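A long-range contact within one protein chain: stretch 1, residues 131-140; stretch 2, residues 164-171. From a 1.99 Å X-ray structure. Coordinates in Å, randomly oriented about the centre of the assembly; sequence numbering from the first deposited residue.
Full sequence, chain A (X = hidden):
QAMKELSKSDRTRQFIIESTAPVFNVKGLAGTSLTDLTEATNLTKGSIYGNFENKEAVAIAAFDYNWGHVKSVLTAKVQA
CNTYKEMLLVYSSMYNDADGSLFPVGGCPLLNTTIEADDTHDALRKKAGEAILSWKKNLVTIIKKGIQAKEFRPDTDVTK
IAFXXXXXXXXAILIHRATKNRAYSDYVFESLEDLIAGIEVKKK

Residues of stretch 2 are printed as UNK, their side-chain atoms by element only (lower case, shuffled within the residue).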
# COMPACT_ATOMS: atom_id res chain seq x y z
N ALA A 131 -1.84 -13.97 4.35
CA ALA A 131 -0.89 -13.90 3.23
C ALA A 131 0.43 -13.33 3.65
O ALA A 131 1.49 -13.85 3.30
CB ALA A 131 -1.46 -13.08 2.06
N ILE A 132 0.36 -12.21 4.37
CA ILE A 132 1.52 -11.48 4.79
C ILE A 132 2.31 -12.33 5.74
O ILE A 132 3.52 -12.37 5.66
CB ILE A 132 1.09 -10.17 5.54
CG1 ILE A 132 0.76 -9.09 4.56
CG2 ILE A 132 2.17 -9.69 6.57
CD1 ILE A 132 2.03 -8.25 4.15
N LEU A 133 1.63 -13.00 6.67
CA LEU A 133 2.33 -13.82 7.65
C LEU A 133 2.96 -15.08 7.02
O LEU A 133 4.05 -15.47 7.42
CB LEU A 133 1.43 -14.15 8.85
CG LEU A 133 1.11 -12.87 9.66
CD1 LEU A 133 0.04 -13.11 10.80
CD2 LEU A 133 2.41 -12.24 10.18
N SER A 134 2.29 -15.71 6.05
CA SER A 134 2.90 -16.83 5.32
C SER A 134 4.14 -16.43 4.51
O SER A 134 5.09 -17.22 4.41
CB SER A 134 1.90 -17.48 4.38
OG SER A 134 0.91 -18.11 5.15
N TRP A 135 4.08 -15.25 3.90
CA TRP A 135 5.18 -14.69 3.17
C TRP A 135 6.32 -14.47 4.16
O TRP A 135 7.42 -14.96 3.92
CB TRP A 135 4.78 -13.41 2.46
CG TRP A 135 5.83 -12.75 1.64
CD1 TRP A 135 7.04 -13.25 1.27
CD2 TRP A 135 5.73 -11.45 1.06
NE1 TRP A 135 7.71 -12.31 0.51
CE2 TRP A 135 6.91 -11.20 0.36
CE3 TRP A 135 4.74 -10.46 1.07
CZ2 TRP A 135 7.14 -10.00 -0.34
CZ3 TRP A 135 4.96 -9.26 0.34
CH2 TRP A 135 6.16 -9.05 -0.32
N LYS A 136 6.03 -13.81 5.29
CA LYS A 136 7.02 -13.61 6.36
C LYS A 136 7.68 -14.96 6.80
O LYS A 136 8.91 -15.03 6.96
CB LYS A 136 6.42 -12.84 7.56
CG LYS A 136 7.31 -12.74 8.82
CD LYS A 136 7.35 -14.08 9.62
CE LYS A 136 7.93 -13.98 11.05
NZ LYS A 136 8.82 -12.80 11.15
N LYS A 137 6.88 -16.00 6.97
CA LYS A 137 7.39 -17.29 7.44
C LYS A 137 8.33 -17.92 6.42
O LYS A 137 9.36 -18.50 6.78
CB LYS A 137 6.24 -18.25 7.81
CG LYS A 137 6.01 -18.38 9.32
CD LYS A 137 4.54 -18.79 9.74
CE LYS A 137 3.48 -17.79 9.21
NZ LYS A 137 2.08 -18.07 9.65
N ASN A 138 7.99 -17.81 5.16
CA ASN A 138 8.88 -18.24 4.09
C ASN A 138 10.19 -17.50 4.11
O ASN A 138 11.23 -18.11 3.94
CB ASN A 138 8.22 -18.08 2.74
CG ASN A 138 7.12 -19.10 2.50
OD1 ASN A 138 6.07 -18.78 1.97
ND2 ASN A 138 7.38 -20.33 2.88
N LEU A 139 10.15 -16.20 4.31
CA LEU A 139 11.37 -15.41 4.33
C LEU A 139 12.27 -15.83 5.49
O LEU A 139 13.49 -16.01 5.30
CB LEU A 139 11.08 -13.91 4.40
CG LEU A 139 10.39 -13.23 3.21
CD1 LEU A 139 10.20 -11.71 3.51
CD2 LEU A 139 11.13 -13.43 1.87
N VAL A 140 11.68 -15.96 6.68
CA VAL A 140 12.41 -16.47 7.84
C VAL A 140 13.08 -17.85 7.54
O VAL A 140 14.26 -18.07 7.83
CB VAL A 140 11.50 -16.51 9.09
CG1 VAL A 140 10.99 -15.10 9.44
CG2 VAL A 140 10.32 -17.39 8.90
N UNK A 164 10.78 -6.18 7.38
CA UNK A 164 11.31 -5.01 6.68
C UNK A 164 11.39 -5.19 5.18
O UNK A 164 11.17 -4.23 4.44
o UNK A 164 12.58 -4.42 8.61
c UNK A 164 12.68 -4.63 7.21
N UNK A 165 11.70 -6.40 4.74
CA UNK A 165 11.75 -6.77 3.32
C UNK A 165 10.38 -6.56 2.71
O UNK A 165 10.25 -5.95 1.65
c UNK A 165 12.16 -8.26 3.12
s UNK A 165 14.01 -10.45 3.24
c UNK A 165 13.56 -10.61 1.50
c UNK A 165 13.65 -8.64 3.41
N UNK A 166 9.37 -7.10 3.39
CA UNK A 166 7.98 -6.98 2.99
C UNK A 166 7.58 -5.54 2.87
O UNK A 166 7.02 -5.12 1.87
c UNK A 166 5.57 -7.39 3.71
c UNK A 166 7.32 -9.29 3.72
c UNK A 166 6.66 -10.25 4.74
c UNK A 166 7.06 -7.78 3.94
N UNK A 167 7.95 -4.73 3.86
CA UNK A 167 7.67 -3.32 3.81
C UNK A 167 8.32 -2.68 2.63
O UNK A 167 7.72 -1.84 1.94
c UNK A 167 8.12 -2.63 5.12
N UNK A 168 9.58 -3.01 2.39
CA UNK A 168 10.30 -2.40 1.31
C UNK A 168 9.74 -2.76 -0.06
O UNK A 168 9.68 -1.90 -0.94
c UNK A 168 12.61 -1.98 2.42
c UNK A 168 14.04 -2.63 2.49
c UNK A 168 12.66 -0.50 2.08
c UNK A 168 11.78 -2.74 1.38
N UNK A 169 9.32 -4.02 -0.26
CA UNK A 169 8.78 -4.44 -1.51
C UNK A 169 7.41 -3.77 -1.77
O UNK A 169 7.20 -3.16 -2.81
c UNK A 169 8.68 -5.98 -1.60
c UNK A 169 10.11 -6.58 -1.62
c UNK A 169 7.89 -6.41 -2.86
N UNK A 170 6.53 -3.82 -0.78
CA UNK A 170 5.21 -3.25 -0.91
C UNK A 170 5.26 -1.73 -1.04
O UNK A 170 4.50 -1.17 -1.79
c UNK A 170 4.32 -3.71 0.23
c UNK A 170 3.60 -5.81 -1.02
c UNK A 170 4.17 -5.24 0.27
o UNK A 170 4.41 -6.38 -1.80
o UNK A 170 2.36 -5.72 -1.24
N UNK A 171 6.19 -1.09 -0.32
CA UNK A 171 6.43 0.34 -0.40
C UNK A 171 6.98 0.76 -1.75
O UNK A 171 6.59 1.81 -2.26

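Position 164 carries one carbon followed by one oxygen, the side chain of a serine. Ser164 directs its CA-to-CB bond away from stretch 1 and touches nothing there; its OG is hydrogen-bonded elsewhere in the structure, so this buried hydroxyl is satisfied.

At position 165 two carbons, a sulfur and a final carbon follow one another without a branch. Only methionine has this thioether chain. Met165 points toward stretch 1, and its length lets the terminal CE come within 3.7 Å of CD2 of Leu139, an apolar contact suited to a flexible, unbranched chain.

Position 166 has four carbons, forked at the first, with one arm two carbons long. A fork at CB with unequal arms means isoleucine. The CA-to-CB bond of Ile166 points sideways, yet the end of the side chain comes nearer and enters a hole formed by Ile132, Trp135, Lys136 and Leu139. Its CG1 lies 3.8 Å from the centroid of the six-membered ring of Trp135, only 10° off the ring normal, a CH-pi contact over the face. Ile166 CG1 is 3.8 Å from Leu139 CD1, Ile166 CG2 is 3.7 Å from Ile132 CD1, and Ile166 CD1 is 3.8 Å from Lys136 CB. The two arms thus fill different parts of the hole.

Position 167 has a single carbon, hence alanine. Ala167 points away from stretch 1 and makes no contact with it; its small apolar methyl suits a buried position, with no polar group needing a partner.

Four carbons forked at the second identify position 168 as leucine. Leu168 is out of reach of stretch 1, but its larger apolar side chain likewise suits a buried position.

Position 169 has one carbon carrying two more, the compact fork of valine. Val169 points toward stretch 1 and places CG1 4.1 Å from CH2 of Trp135, at the ring edge, where an apolar methyl can rest without needing a polar partner.

At position 170 three carbons lead to a pair of oxygens, the carboxylate of glutamate. OE2 of Glu170 approaches CH2 of Trp135 at 3.5 Å, near the ring plane, where the polarized C-H edge is a more congenial neighbor for negative charge than the pi face.

Position 171 has no side-chain atoms and is glycine. An ideal CB on Gly171 would lie 2.9 Å from O of Ala167, too close within its own helix.

The two helices approach to 10.5 Å between axes, at 122° between their N-to-C directions, and bury 367 Å² in total. No hydrogen bond crosses between them; the contact rests on packing, with Ile166 as the central knob, Met165 extending it along Leu139, and Val169 and Glu170 bordering the indole edge.

Stretch 2 (164-171) SMIALVEG
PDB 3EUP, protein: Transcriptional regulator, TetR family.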